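Local coordinates for type III Pentaketide Synthase (Neurospora crassa, PDB 3EUO) that synthesises pentaketides as a fungal type III polyketide synthase of the chalcone and stilbene synthase family, probably through acyl transfer, at the interface of chains A and B. Numbering follows the deposited sequence. Chains: chain A/B, Type III Pentaketide Synthase.

The interface of chains A and B. Residues chain A 1, 155, 158, 229; chain B 105, 134, 163.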
loop_
_atom_site.group_PDB
_atom_site.type_symbol
_atom_site.label_atom_id
_atom_site.label_comp_id
_atom_site.label_asym_id
_atom_site.label_seq_id
_atom_site.Cartn_x
_atom_site.Cartn_y
_atom_site.Cartn_z
ATOM N N LEU A 1 22.106 -0.536 15.119
ATOM C CA LEU A 1 21.384 -0.262 13.838
ATOM C C LEU A 1 21.284 1.239 13.545
ATOM O O LEU A 1 21.052 1.640 12.399
ATOM C CB LEU A 1 19.990 -0.899 13.864
ATOM C CG LEU A 1 19.937 -2.419 14.046
ATOM C CD1 LEU A 1 18.494 -2.891 14.193
ATOM C CD2 LEU A 1 20.637 -3.153 12.895
ATOM N N ASN A 155 13.533 -0.826 7.653
ATOM C CA ASN A 155 14.224 -1.454 6.525
ATOM C C ASN A 155 14.684 -0.414 5.495
ATOM O O ASN A 155 15.798 -0.489 4.980
ATOM C CB ASN A 155 13.322 -2.494 5.850
ATOM C CG ASN A 155 13.058 -3.711 6.730
ATOM O OD1 ASN A 155 13.859 -4.051 7.602
ATOM N ND2 ASN A 155 11.943 -4.397 6.470
ATOM N N LEU A 158 17.649 1.552 6.749
ATOM C CA LEU A 158 18.877 0.752 6.617
ATOM C C LEU A 158 19.360 0.644 5.162
ATOM O O LEU A 158 20.563 0.475 4.900
ATOM C CB LEU A 158 18.714 -0.623 7.281
ATOM C CG LEU A 158 18.582 -0.607 8.813
ATOM C CD1 LEU A 158 18.274 -1.986 9.352
ATOM C CD2 LEU A 158 19.849 -0.056 9.475
ATOM N N TRP A 229 12.611 -6.029 15.791
ATOM C CA TRP A 229 11.215 -6.217 15.441
ATOM C C TRP A 229 10.967 -7.652 15.046
ATOM O O TRP A 229 11.889 -8.356 14.605
ATOM C CB TRP A 229 10.805 -5.268 14.304
ATOM C CG TRP A 229 11.753 -5.272 13.142
ATOM C CD1 TRP A 229 11.731 -6.111 12.074
ATOM C CD2 TRP A 229 12.864 -4.387 12.939
ATOM N NE1 TRP A 229 12.756 -5.806 11.205
ATOM C CE2 TRP A 229 13.468 -4.753 11.715
ATOM C CE3 TRP A 229 13.407 -3.324 13.675
ATOM C CZ2 TRP A 229 14.601 -4.096 11.209
ATOM C CZ3 TRP A 229 14.534 -2.667 13.171
ATOM C CH2 TRP A 229 15.116 -3.061 11.950
ATOM N N HIS B 105 11.270 -10.935 1.432
ATOM C CA HIS B 105 10.329 -9.824 1.386
ATOM C C HIS B 105 9.428 -10.009 0.185
ATOM O O HIS B 105 9.768 -10.724 -0.762
ATOM C CB HIS B 105 11.017 -8.482 1.153
ATOM C CG HIS B 105 12.083 -8.111 2.137
ATOM N ND1 HIS B 105 13.332 -8.693 2.137
ATOM C CD2 HIS B 105 12.133 -7.112 3.052
ATOM C CE1 HIS B 105 14.086 -8.109 3.053
ATOM N NE2 HIS B 105 13.381 -7.146 3.623
ATOM N N GLU B 134 8.242 -10.586 5.206
ATOM C CA GLU B 134 7.933 -9.159 5.318
ATOM C C GLU B 134 7.247 -8.684 4.043
ATOM O O GLU B 134 7.837 -8.728 2.963
ATOM C CB GLU B 134 9.184 -8.331 5.613
ATOM C CG GLU B 134 9.769 -8.624 6.990
ATOM C CD GLU B 134 10.873 -7.672 7.368
ATOM O OE1 GLU B 134 10.580 -6.506 7.722
ATOM O OE2 GLU B 134 12.044 -8.101 7.317
ATOM N N ARG B 163 22.704 -5.117 7.056
ATOM C CA ARG B 163 22.792 -6.076 8.157
ATOM C C ARG B 163 23.507 -7.365 7.737
ATOM O O ARG B 163 23.619 -8.320 8.519
ATOM C CB ARG B 163 21.391 -6.363 8.711
ATOM C CG ARG B 163 20.691 -5.113 9.225
ATOM C CD ARG B 163 19.593 -5.430 10.221
ATOM N NE ARG B 163 18.319 -5.687 9.562
ATOM C CZ ARG B 163 17.559 -6.759 9.772
ATOM N NH1 ARG B 163 17.927 -7.697 10.643
ATOM N NH2 ARG B 163 16.420 -6.888 9.109
HETATM O O HOH W 1 13.813 -6.563 8.648
HETATM O O HOH W 2 16.710 -4.781 7.377
#
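Helix 145-162 of chain A, through A:Asn155 and A:Leu158, together with A:Leu1, at the start of the chain, and A:Trp229 of strand 224-233, meets strand 134-138 of chain B and the loop carrying B:Arg163, with B:His105 of strand 105-109 at the margin. The patch belongs to a two-fold interface between identical chains and therefore occurs twice; dimers are usual in this family. A:Asn155 and B:Glu134 meet tip to tip: amide ND2 donates to carboxylate OE1 over 2.8 Å, with 154° at the hydrogen. The acceptor lies nearly in the amide plane, whereas the N-H reaches OE1 from above the carboxylate plane. The carbonyl oxygen of the same amide, OD1, is held by two waters. Water 1, 2.7 Å from OD1 of A:Asn155, also joins carboxylate OE2 of B:Glu134 and the indole NE1 of A:Trp229, sitting at the ring edge in its plane. Water 2 lies in the guanidinium plane of B:Arg163, bonded to both NE and NH2, and passes that grip to OD1. The amide and guanidinium planes are nearly parallel (6° apart) but offset, and this water lies out of the amide plane. An alanine in place of A:Asn155 would probably leave B:Glu134 OE1 without its direct mate and both waters without their common anchor. B:Arg163 has 71 Å² of its surface buried by chain A, more than any other residue here. Its chain bends at chi3 (-87°), bringing the aliphatic part against two leucines while the guanidinium turns to the water. Methyl CD2 of A:Leu1 packs 3.7 Å from CD of B:Arg163, and A:Leu158 crosses that chain at about a right angle, its methyl CD1 3.8 Å from the same CD. Farther along, NH2 of B:Arg163 stands 3.9 Å from the indole carbon CZ2 of A:Trp229.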